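Local coordinates for protein LYND (Lyngbya aestuarii, PDB 4V1T) that probably catalyses the ATP-dependent cyclodehydration of peptide cysteines to thiazolines, as a YcaO-type heterocyclase with bound ADP, magnesium and zinc, at residues Ala441-Leu446 with Phe485-Ala490; Ile451-Cys456 with Tyr506-Leu511; Leu457-Gly462 with Asp479-Arg484; Glu492-Trp497 with Leu716-Thr721. All coordinates share one frame; numbering follows the deposited sequence.

All four contacts lie in the YcaO part of the chain. Contact 4 is buried and joins two strands of an antiparallel sheet. Contact 2 is also buried and packs the 451-456 segment on the neighbouring strand 503-508. The two meet where Ile451 and Leu507 touch Leu716. Contacts 1 and 3 are partly buried and use the same loop before strand 491-498. Contact 1 sets it on helix 443-446, partly through water. Contact 3 sets it on the link between helices 454-457 and 461-465. Its apolar part is flanked by a weak salt bridge. Backbone bonds cross directly only in the buried pair, contacts 2 and 4.

Contact 1 (Ala441-Leu446 with Phe485-Ala490); sequences ATLAEL and FDASQA
The backbones of Ala441-Leu446 and Phe485-Ala490 come closest at Thr442 and Ala490, whose CA atoms are 4.4 Å apart, and stand wider at Leu443 and Ala487. The first segment leaves a strand and enters the short helix 443-446. The second is loop, with a type I turn from Asp486 to Gln489. Thr442 is the N-cap. Its OG1 sits between the backbone N and the carbonyl carbon (chi1 77°), where it accepts a weak bond from Glu445 N. Glu445 OE1 accepts a weak bond from Thr442 N in return, which makes a capping box. The same torsion lays Thr442 CG2 against Ala490, 4.0 Å from its CB. Leu443 holds CG anti to its backbone N (chi1 -177°). Its CD1 meets the edge of the Phe485 ring, 4.0 Å from CE2, and also rests 4.1 Å from Ala487 CB. The far segment is shaped by an Asx turn. Asp486 OD1 takes Ser488 N and Ser488 OG together, both from above the carboxylate plane, the OG at 2.7 Å. Outside the pair, the Phe485 ring stacks edge-to-face with His452 and with Phe524. Two waters bridge the backbones. One accepts from Leu443 N and donates to Ala487 O at 2.8 Å and to Gln489 O at 2.9 Å. The other accepts from Ala444 N, donates to Ala487 O and also bonds Thr442 OG1. The N-H groups of the first helical turn are thus tied to the turn carbonyls by water, beside a small direct apolar contact. Each water takes a helix N-H and gives a proton to Ala487 O, so the helix start probably favours this orientation.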
# COMPACT_ATOMS: atom_id res chain seq x y z
N ALA B 441 -0.55 -48.68 -1.46
CA ALA B 441 -1.22 -49.83 -0.89
C ALA B 441 -2.58 -50.03 -1.53
O ALA B 441 -3.11 -49.11 -2.15
CB ALA B 441 -1.38 -49.66 0.61
N THR B 442 -3.14 -51.22 -1.37
CA THR B 442 -4.49 -51.49 -1.82
C THR B 442 -5.49 -51.24 -0.70
O THR B 442 -5.11 -51.10 0.47
CB THR B 442 -4.66 -52.94 -2.31
OG1 THR B 442 -4.75 -53.82 -1.19
CG2 THR B 442 -3.49 -53.36 -3.20
N LEU B 443 -6.77 -51.19 -1.05
CA LEU B 443 -7.83 -51.00 -0.07
C LEU B 443 -7.77 -52.07 1.01
O LEU B 443 -8.04 -51.80 2.18
CB LEU B 443 -9.20 -51.01 -0.76
CG LEU B 443 -10.46 -50.75 0.09
CD1 LEU B 443 -11.53 -50.12 -0.78
CD2 LEU B 443 -11.02 -52.03 0.71
N ALA B 444 -7.37 -53.28 0.61
CA ALA B 444 -7.36 -54.43 1.50
C ALA B 444 -6.27 -54.34 2.56
O ALA B 444 -6.53 -54.59 3.74
CB ALA B 444 -7.19 -55.71 0.69
N GLU B 445 -5.05 -54.00 2.15
CA GLU B 445 -3.90 -54.01 3.07
C GLU B 445 -4.13 -53.04 4.22
O GLU B 445 -3.71 -53.30 5.35
CB GLU B 445 -2.60 -53.66 2.35
CG GLU B 445 -2.51 -54.15 0.91
CD GLU B 445 -1.12 -54.00 0.33
OE1 GLU B 445 -0.66 -52.86 0.17
OE2 GLU B 445 -0.50 -55.04 0.03
N LEU B 446 -4.79 -51.93 3.93
CA LEU B 446 -5.09 -50.92 4.95
C LEU B 446 -6.33 -51.30 5.75
O LEU B 446 -6.48 -50.90 6.91
CB LEU B 446 -5.28 -49.55 4.30
CG LEU B 446 -4.10 -49.03 3.48
CD1 LEU B 446 -4.41 -47.63 2.96
CD2 LEU B 446 -2.80 -49.03 4.28
N PHE B 485 -13.80 -46.68 -8.94
CA PHE B 485 -12.60 -47.05 -8.22
C PHE B 485 -12.38 -48.56 -8.23
O PHE B 485 -13.10 -49.29 -7.55
CB PHE B 485 -12.70 -46.56 -6.79
CG PHE B 485 -11.54 -46.94 -5.95
CD1 PHE B 485 -10.31 -46.36 -6.16
CD2 PHE B 485 -11.68 -47.87 -4.93
CE1 PHE B 485 -9.24 -46.70 -5.38
CE2 PHE B 485 -10.60 -48.21 -4.14
CZ PHE B 485 -9.38 -47.63 -4.37
N ASP B 486 -11.41 -49.02 -9.00
CA ASP B 486 -10.99 -50.43 -8.98
C ASP B 486 -10.17 -50.73 -7.72
O ASP B 486 -8.96 -50.46 -7.66
CB ASP B 486 -10.18 -50.78 -10.23
CG ASP B 486 -9.83 -52.25 -10.32
OD1 ASP B 486 -10.36 -53.05 -9.53
OD2 ASP B 486 -9.02 -52.62 -11.19
N ALA B 487 -10.84 -51.30 -6.72
CA ALA B 487 -10.22 -51.54 -5.43
C ALA B 487 -9.09 -52.57 -5.50
O ALA B 487 -8.30 -52.70 -4.56
CB ALA B 487 -11.27 -51.99 -4.43
N SER B 488 -9.00 -53.30 -6.61
CA SER B 488 -7.93 -54.27 -6.79
C SER B 488 -6.60 -53.58 -7.08
O SER B 488 -5.55 -54.16 -6.90
CB SER B 488 -8.27 -55.24 -7.92
OG SER B 488 -8.17 -54.61 -9.18
N GLN B 489 -6.66 -52.33 -7.53
CA GLN B 489 -5.46 -51.59 -7.89
C GLN B 489 -4.74 -51.04 -6.67
O GLN B 489 -5.37 -50.50 -5.76
CB GLN B 489 -5.80 -50.43 -8.82
CG GLN B 489 -6.36 -50.84 -10.17
CD GLN B 489 -5.35 -51.58 -11.03
OE1 GLN B 489 -4.16 -51.60 -10.73
NE2 GLN B 489 -5.83 -52.18 -12.11
N ALA B 490 -3.42 -51.20 -6.64
CA ALA B 490 -2.60 -50.53 -5.66
C ALA B 490 -2.59 -49.05 -6.02
O ALA B 490 -2.48 -48.69 -7.19
CB ALA B 490 -1.19 -51.09 -5.64
O HOH W 1 -7.77 -53.96 -1.73
O HOH W 2 -7.00 -50.53 -3.41

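Contact 2 (Ile451-Cys456 with Tyr506-Leu511); sequences IHPEQC and YLPTAL
Ile451 lies alongside Leu507, both pointing the same way, with the Ile451 CD1 4.0 Å from the Leu507 CD1. Ile451 CG1 is anti to the carbonyl carbon (chi1 -74°), and Leu507 CG takes the same position. Both side chains also touch Leu716 of another strand. The other branch of Leu507 turns to helix 454-457, with Leu507 CD2 3.8 Å from Cys456 SG. Beside this, Pro453 CB meets the ring of Pro508 at CG, 3.8 Å away. Leu511 completes the patch: its CD1 lies 4.1 Å from Pro453 CB and 4.1 Å from Cys456 CB. In the fold, strand 503-508 is part of the antiparallel sheet of the YcaO region and pairs with strand 491-498. The 451-456 segment runs beside it and then turns into helix 454-457. One backbone bond ties the two. Ile451 N donates to Tyr506 O at 2.8 Å, with an N-H...O angle of 151°, and arrives nearly along the C=O axis. The Tyr506 ring leads away from this segment and packs on Trp493 and Pro495. His452 faces away too, and caps the helix start. Its ND1 accepts from Glu454 N at 3.2 Å, the donor lying in the ring plane. A neutral imidazole would then carry its proton on NE2.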
# COMPACT_ATOMS: atom_id res chain seq x y z
N ILE B 451 -10.57 -45.28 3.80
CA ILE B 451 -11.89 -44.76 3.45
C ILE B 451 -12.09 -44.84 1.94
O ILE B 451 -11.34 -44.24 1.16
CB ILE B 451 -12.05 -43.31 3.95
CG1 ILE B 451 -12.25 -43.33 5.47
CG2 ILE B 451 -13.25 -42.63 3.29
CD1 ILE B 451 -11.89 -42.06 6.15
N HIS B 452 -13.09 -45.61 1.52
CA HIS B 452 -13.38 -45.79 0.11
C HIS B 452 -13.74 -44.43 -0.49
O HIS B 452 -14.52 -43.69 0.09
CB HIS B 452 -14.52 -46.79 -0.07
CG HIS B 452 -14.59 -47.38 -1.44
ND1 HIS B 452 -15.03 -46.68 -2.54
CD2 HIS B 452 -14.29 -48.62 -1.89
CE1 HIS B 452 -14.99 -47.45 -3.61
NE2 HIS B 452 -14.55 -48.64 -3.24
N PRO B 453 -13.16 -44.09 -1.66
CA PRO B 453 -13.43 -42.78 -2.26
C PRO B 453 -14.92 -42.51 -2.49
O PRO B 453 -15.34 -41.36 -2.46
CB PRO B 453 -12.66 -42.83 -3.59
CG PRO B 453 -12.39 -44.27 -3.84
CD PRO B 453 -12.24 -44.89 -2.49
N GLU B 454 -15.71 -43.55 -2.70
CA GLU B 454 -17.14 -43.39 -2.97
C GLU B 454 -17.92 -42.89 -1.76
O GLU B 454 -19.00 -42.34 -1.89
CB GLU B 454 -17.74 -44.71 -3.46
CG GLU B 454 -17.24 -45.12 -4.83
CD GLU B 454 -17.95 -46.35 -5.38
OE1 GLU B 454 -19.14 -46.57 -5.06
OE2 GLU B 454 -17.32 -47.10 -6.14
N GLN B 455 -17.35 -43.07 -0.57
CA GLN B 455 -17.95 -42.53 0.65
C GLN B 455 -17.90 -40.99 0.66
O GLN B 455 -18.68 -40.33 1.35
CB GLN B 455 -17.23 -43.07 1.88
CG GLN B 455 -17.50 -44.53 2.16
CD GLN B 455 -16.81 -44.99 3.42
OE1 GLN B 455 -17.09 -44.48 4.51
NE2 GLN B 455 -15.89 -45.95 3.29
N CYS B 456 -16.98 -40.43 -0.10
CA CYS B 456 -16.84 -38.98 -0.17
C CYS B 456 -17.56 -38.42 -1.38
O CYS B 456 -18.25 -37.41 -1.28
CB CYS B 456 -15.37 -38.60 -0.20
SG CYS B 456 -14.48 -39.15 1.27
N TYR B 506 -7.10 -43.03 6.11
CA TYR B 506 -6.50 -42.91 4.79
C TYR B 506 -7.53 -42.65 3.69
O TYR B 506 -8.54 -43.36 3.59
CB TYR B 506 -5.72 -44.17 4.44
CG TYR B 506 -4.46 -44.34 5.25
CD1 TYR B 506 -3.28 -43.71 4.88
CD2 TYR B 506 -4.46 -45.14 6.38
CE1 TYR B 506 -2.12 -43.87 5.62
CE2 TYR B 506 -3.31 -45.30 7.13
CZ TYR B 506 -2.14 -44.67 6.75
OH TYR B 506 -1.01 -44.84 7.51
N LEU B 507 -7.26 -41.63 2.89
CA LEU B 507 -8.01 -41.36 1.67
C LEU B 507 -7.06 -41.45 0.49
O LEU B 507 -5.86 -41.24 0.64
CB LEU B 507 -8.65 -39.97 1.70
CG LEU B 507 -9.96 -39.84 2.47
CD1 LEU B 507 -9.68 -39.58 3.93
CD2 LEU B 507 -10.81 -38.71 1.91
N PRO B 508 -7.61 -41.75 -0.71
CA PRO B 508 -6.74 -41.68 -1.89
C PRO B 508 -6.14 -40.28 -2.06
O PRO B 508 -6.83 -39.29 -1.85
CB PRO B 508 -7.67 -42.07 -3.06
CG PRO B 508 -9.06 -41.99 -2.52
CD PRO B 508 -8.97 -42.20 -1.04
N THR B 509 -4.86 -40.22 -2.41
CA THR B 509 -4.17 -38.95 -2.59
C THR B 509 -4.88 -38.09 -3.62
O THR B 509 -4.85 -36.86 -3.54
CB THR B 509 -2.70 -39.20 -3.02
OG1 THR B 509 -2.06 -40.07 -2.08
CG2 THR B 509 -1.93 -37.91 -3.08
N ALA B 510 -5.56 -38.73 -4.56
CA ALA B 510 -6.25 -38.02 -5.64
C ALA B 510 -7.38 -37.13 -5.11
O ALA B 510 -7.78 -36.18 -5.78
CB ALA B 510 -6.79 -39.02 -6.65
N LEU B 511 -7.90 -37.46 -3.93
CA LEU B 511 -8.96 -36.67 -3.31
C LEU B 511 -8.42 -35.53 -2.43
O LEU B 511 -9.12 -34.55 -2.19
CB LEU B 511 -9.86 -37.56 -2.46
CG LEU B 511 -11.03 -38.26 -3.17
CD1 LEU B 511 -11.77 -39.12 -2.17
CD2 LEU B 511 -11.98 -37.25 -3.80

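Contact 3 (Leu457-Gly462 with Asp479-Arg484); sequences LCFSDG and DWIPQR
This is a partly buried, mainly apolar contact of the YcaO region, with a weak salt bridge at its exposed end. It joins the link between two short helices to the loop that leads to strand 491-498 of the antiparallel sheet. In the link, Cys458 leaves helix 454-457 with a positive phi, and Ser460 is the N-cap of helix 461-465. Between them, Phe459 sends its ring into the 479-484 loop. Ile481 crosses the ring obliquely and sets its CG2 over one face, 4.2 Å from the centroid and 26° off the normal, a CH-pi contact. Ile481 CG1 reaches Phe459 CE1 at 3.8 Å. On the far part of the ring, Phe459 CE2 comes within 3.4 Å of Pro482 CD, a snug tip-to-tip approach. Phe459 CZ lies 3.4 Å from the carbonyl O of Trp480. Leu457 CD1 also touches Pro482, 4.1 Å from CG. Helix 467-473 and the residue at its start hold the loop: Ile481 N bonds Asn471 OD1, and Ile481 O bonds Arg467 NE. Trp480 points away from the 457-462 segment. One face of its ring receives Pro482 CA, offset toward the rim, 3.5 Å above the plane, and the ring forms a cation-pi pair with Arg526. At the exposed end, Arg484 bends at its third torsion to bring its guanidinium to Asp461. The charge of Arg484 has a second, long and weak partner in Glu454. Asp461 OD1 lies at the guanidinium edge near its plane, 3.4 Å from Arg484 NH2, with the carboxylate and guanidinium planes 35° apart.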
# COMPACT_ATOMS: atom_id res chain seq x y z
N LEU B 457 -17.41 -39.10 -2.52
CA LEU B 457 -17.96 -38.60 -3.78
C LEU B 457 -19.48 -38.68 -3.80
O LEU B 457 -20.15 -37.71 -4.11
CB LEU B 457 -17.38 -39.38 -4.96
CG LEU B 457 -15.85 -39.31 -5.12
CD1 LEU B 457 -15.39 -40.26 -6.22
CD2 LEU B 457 -15.37 -37.89 -5.40
N CYS B 458 -20.01 -39.85 -3.47
CA CYS B 458 -21.45 -40.06 -3.42
C CYS B 458 -22.12 -39.91 -4.79
O CYS B 458 -23.19 -39.31 -4.91
CB CYS B 458 -22.10 -39.11 -2.40
SG CYS B 458 -21.47 -39.22 -0.71
N PHE B 459 -21.50 -40.44 -5.84
CA PHE B 459 -22.15 -40.54 -7.14
C PHE B 459 -23.10 -41.76 -7.13
O PHE B 459 -22.84 -42.75 -6.46
CB PHE B 459 -21.11 -40.69 -8.25
CG PHE B 459 -20.39 -39.43 -8.58
CD1 PHE B 459 -20.95 -38.49 -9.44
CD2 PHE B 459 -19.13 -39.18 -8.07
CE1 PHE B 459 -20.28 -37.32 -9.76
CE2 PHE B 459 -18.45 -38.01 -8.38
CZ PHE B 459 -19.02 -37.08 -9.23
N SER B 460 -24.19 -41.68 -7.88
CA SER B 460 -25.13 -42.79 -7.95
C SER B 460 -24.58 -43.91 -8.84
O SER B 460 -23.64 -43.69 -9.60
CB SER B 460 -26.48 -42.34 -8.50
OG SER B 460 -26.45 -42.26 -9.91
N ASP B 461 -25.16 -45.10 -8.72
CA ASP B 461 -24.81 -46.21 -9.60
C ASP B 461 -25.16 -45.89 -11.05
O ASP B 461 -24.40 -46.21 -11.96
CB ASP B 461 -25.52 -47.50 -9.18
CG ASP B 461 -25.01 -48.05 -7.86
OD1 ASP B 461 -23.80 -47.93 -7.58
OD2 ASP B 461 -25.84 -48.60 -7.10
N GLY B 462 -26.32 -45.27 -11.25
CA GLY B 462 -26.75 -44.85 -12.58
C GLY B 462 -25.78 -43.84 -13.17
O GLY B 462 -25.46 -43.89 -14.36
N ASP B 479 -19.47 -31.00 -12.67
CA ASP B 479 -20.30 -32.20 -12.52
C ASP B 479 -19.70 -33.40 -13.26
O ASP B 479 -20.42 -34.23 -13.81
CB ASP B 479 -21.73 -31.94 -13.01
CG ASP B 479 -22.53 -31.08 -12.06
OD1 ASP B 479 -22.05 -30.76 -10.96
OD2 ASP B 479 -23.68 -30.75 -12.41
N TRP B 480 -18.37 -33.48 -13.28
CA TRP B 480 -17.68 -34.56 -13.96
C TRP B 480 -17.77 -35.82 -13.11
O TRP B 480 -17.43 -35.80 -11.93
CB TRP B 480 -16.23 -34.19 -14.20
CG TRP B 480 -15.49 -35.21 -15.02
CD1 TRP B 480 -15.63 -35.45 -16.36
CD2 TRP B 480 -14.48 -36.12 -14.56
NE1 TRP B 480 -14.78 -36.46 -16.75
CE2 TRP B 480 -14.06 -36.88 -15.67
CE3 TRP B 480 -13.89 -36.36 -13.31
CZ2 TRP B 480 -13.08 -37.87 -15.57
CZ3 TRP B 480 -12.91 -37.35 -13.21
CH2 TRP B 480 -12.52 -38.09 -14.34
N ILE B 481 -18.23 -36.91 -13.72
CA ILE B 481 -18.34 -38.18 -13.03
C ILE B 481 -17.09 -39.00 -13.33
O ILE B 481 -16.88 -39.38 -14.48
CB ILE B 481 -19.58 -38.97 -13.48
CG1 ILE B 481 -20.83 -38.07 -13.41
CG2 ILE B 481 -19.77 -40.22 -12.60
CD1 ILE B 481 -22.03 -38.66 -14.13
N PRO B 482 -16.28 -39.30 -12.31
CA PRO B 482 -15.06 -40.05 -12.61
C PRO B 482 -15.34 -41.51 -12.89
O PRO B 482 -16.45 -41.97 -12.66
CB PRO B 482 -14.22 -39.89 -11.34
CG PRO B 482 -15.14 -39.42 -10.27
CD PRO B 482 -16.49 -39.16 -10.86
N GLN B 483 -14.34 -42.21 -13.40
CA GLN B 483 -14.43 -43.66 -13.56
C GLN B 483 -14.58 -44.29 -12.17
O GLN B 483 -14.32 -43.64 -11.15
CB GLN B 483 -13.18 -44.21 -14.26
CG GLN B 483 -12.90 -43.61 -15.63
CD GLN B 483 -11.52 -43.97 -16.14
OE1 GLN B 483 -10.90 -44.90 -15.66
NE2 GLN B 483 -11.04 -43.22 -17.13
N ARG B 484 -14.99 -45.55 -12.13
CA ARG B 484 -15.16 -46.23 -10.86
C ARG B 484 -13.82 -46.56 -10.25
O ARG B 484 -12.82 -46.69 -10.94
CB ARG B 484 -16.01 -47.50 -11.00
CG ARG B 484 -17.50 -47.21 -11.09
CD ARG B 484 -18.33 -48.40 -10.68
NE ARG B 484 -18.82 -48.29 -9.31
CZ ARG B 484 -20.07 -48.01 -8.97
NH1 ARG B 484 -21.02 -47.80 -9.88
NH2 ARG B 484 -20.39 -47.94 -7.69

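Contact 4 (Glu492-Trp497 with Leu716-Thr721); sequences EWTPVW and LVIDQT
Val496 holds CG1 anti to the carbonyl carbon (chi1 -61°), which puts CG2 between the backbone N and the carbonyl carbon, and Leu716 holds its CG anti to the carbonyl carbon (chi1 -65°), so that the two side chains meet. Both belong to an antiparallel sheet of the YcaO region, in which strand 491-498 pairs with strand 716-719. The N-to-C directions of the two short strand segments differ by 120°, so they pair briefly and then diverge. Trp497 and Val717 form a hydrogen-bonded pair. Trp497 N donates to Val717 O at 2.8 Å, in the carbonyl plane. Val717 N donates to Trp497 O, also at 2.8 Å, but this bond is more bent and the donor stands above the carbonyl plane. Leu716 CA makes a further CA-H...O contact with Trp497 O. The Val496 and Leu716 side chains cross obliquely. Val496 CG2 and Leu716 CD1 are 3.3 Å apart, tighter than usual for carbons. The other branch of Val496, CG1, lies 4.1 Å from Ile718 CB. Ile718 keeps CG1 anti to its backbone N and extends CD1 to Thr494 CG2, 3.7 Å away, the two side chains crossing at about a right angle. Thr494 OG1 bonds Pro437 O and Thr509 OG1 instead. The Trp497 ring leads away and meets His504 edge-to-face. The Val717 side chain is about 13 Å from the bound ADP. At the end of the strand, Asp719 forms an Asx turn with Thr721. Asp719 OD1 accepts Thr721 N at 3.0 Å from above the carboxylate plane, and Thr721 OG1 at 2.5 Å on its syn lone pair.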
# COMPACT_ATOMS: atom_id res chain seq x y z
N GLU B 492 -1.96 -44.72 -4.24
CA GLU B 492 -1.34 -43.91 -3.19
C GLU B 492 -2.39 -43.35 -2.25
O GLU B 492 -3.29 -42.62 -2.67
CB GLU B 492 -0.52 -42.79 -3.81
CG GLU B 492 0.75 -43.31 -4.48
CD GLU B 492 1.65 -42.21 -5.01
OE1 GLU B 492 1.13 -41.17 -5.45
OE2 GLU B 492 2.89 -42.40 -4.99
N TRP B 493 -2.30 -43.73 -0.98
CA TRP B 493 -3.19 -43.21 0.05
C TRP B 493 -2.46 -42.16 0.87
O TRP B 493 -1.26 -42.28 1.12
CB TRP B 493 -3.69 -44.32 0.98
CG TRP B 493 -4.43 -45.43 0.30
CD1 TRP B 493 -3.89 -46.49 -0.38
CD2 TRP B 493 -5.86 -45.62 0.26
NE1 TRP B 493 -4.89 -47.31 -0.84
CE2 TRP B 493 -6.10 -46.80 -0.47
CE3 TRP B 493 -6.94 -44.89 0.76
CZ2 TRP B 493 -7.39 -47.28 -0.70
CZ3 TRP B 493 -8.22 -45.36 0.52
CH2 TRP B 493 -8.43 -46.55 -0.20
N THR B 494 -3.19 -41.12 1.27
CA THR B 494 -2.62 -40.05 2.09
C THR B 494 -3.20 -40.13 3.51
O THR B 494 -4.42 -40.20 3.66
CB THR B 494 -2.90 -38.67 1.48
OG1 THR B 494 -1.99 -38.44 0.39
CG2 THR B 494 -2.71 -37.56 2.51
N PRO B 495 -2.33 -40.11 4.54
CA PRO B 495 -2.85 -40.13 5.90
C PRO B 495 -3.60 -38.85 6.24
O PRO B 495 -3.14 -37.76 5.92
CB PRO B 495 -1.58 -40.25 6.76
CG PRO B 495 -0.51 -39.67 5.92
CD PRO B 495 -0.86 -40.05 4.51
N VAL B 496 -4.75 -39.01 6.88
CA VAL B 496 -5.56 -37.89 7.33
C VAL B 496 -5.88 -38.09 8.80
O VAL B 496 -6.07 -39.22 9.27
CB VAL B 496 -6.87 -37.77 6.52
CG1 VAL B 496 -6.57 -37.54 5.05
CG2 VAL B 496 -7.73 -39.02 6.68
N TRP B 497 -5.95 -36.98 9.54
CA TRP B 497 -6.20 -37.05 10.97
C TRP B 497 -7.69 -37.03 11.25
O TRP B 497 -8.38 -36.07 10.90
CB TRP B 497 -5.50 -35.90 11.71
CG TRP B 497 -5.53 -36.07 13.21
CD1 TRP B 497 -6.31 -35.39 14.09
CD2 TRP B 497 -4.77 -37.01 13.98
NE1 TRP B 497 -6.08 -35.83 15.37
CE2 TRP B 497 -5.14 -36.83 15.33
CE3 TRP B 497 -3.82 -37.98 13.67
CZ2 TRP B 497 -4.58 -37.58 16.36
CZ3 TRP B 497 -3.27 -38.73 14.69
CH2 TRP B 497 -3.66 -38.53 16.02
N LEU B 716 -12.41 -35.65 9.17
CA LEU B 716 -10.98 -35.82 8.93
C LEU B 716 -10.33 -34.49 8.57
O LEU B 716 -11.00 -33.55 8.17
CB LEU B 716 -10.73 -36.82 7.80
CG LEU B 716 -11.17 -38.27 8.03
CD1 LEU B 716 -10.99 -39.09 6.76
CD2 LEU B 716 -10.41 -38.90 9.19
N VAL B 717 -9.00 -34.43 8.71
CA VAL B 717 -8.24 -33.26 8.32
C VAL B 717 -6.94 -33.65 7.64
O VAL B 717 -6.21 -34.52 8.13
CB VAL B 717 -7.88 -32.38 9.53
CG1 VAL B 717 -7.26 -31.08 9.06
CG2 VAL B 717 -9.11 -32.11 10.38
N ILE B 718 -6.64 -32.99 6.51
CA ILE B 718 -5.32 -33.08 5.91
C ILE B 718 -4.66 -31.70 5.89
O ILE B 718 -5.16 -30.76 5.28
CB ILE B 718 -5.36 -33.70 4.48
CG1 ILE B 718 -3.98 -33.66 3.83
CG2 ILE B 718 -6.41 -33.03 3.61
CD1 ILE B 718 -2.91 -34.47 4.56
N ASP B 719 -3.55 -31.59 6.60
CA ASP B 719 -2.82 -30.35 6.66
C ASP B 719 -2.03 -30.14 5.37
O ASP B 719 -1.09 -30.88 5.08
CB ASP B 719 -1.89 -30.33 7.88
CG ASP B 719 -1.14 -29.00 8.03
OD1 ASP B 719 -1.61 -27.98 7.47
OD2 ASP B 719 -0.08 -28.98 8.70
N GLN B 720 -2.42 -29.14 4.60
CA GLN B 720 -1.76 -28.80 3.35
C GLN B 720 -0.77 -27.65 3.51
O GLN B 720 -0.25 -27.13 2.53
CB GLN B 720 -2.81 -28.42 2.30
CG GLN B 720 -3.82 -29.52 1.98
CD GLN B 720 -4.86 -29.07 0.98
OE1 GLN B 720 -5.28 -27.91 0.98
NE2 GLN B 720 -5.29 -29.99 0.12
N THR B 721 -0.52 -27.25 4.75
CA THR B 721 0.36 -26.11 5.02
C THR B 721 1.76 -26.33 4.45
O THR B 721 2.41 -27.34 4.75
CB THR B 721 0.48 -25.85 6.53
OG1 THR B 721 -0.83 -25.63 7.08
CG2 THR B 721 1.36 -24.64 6.81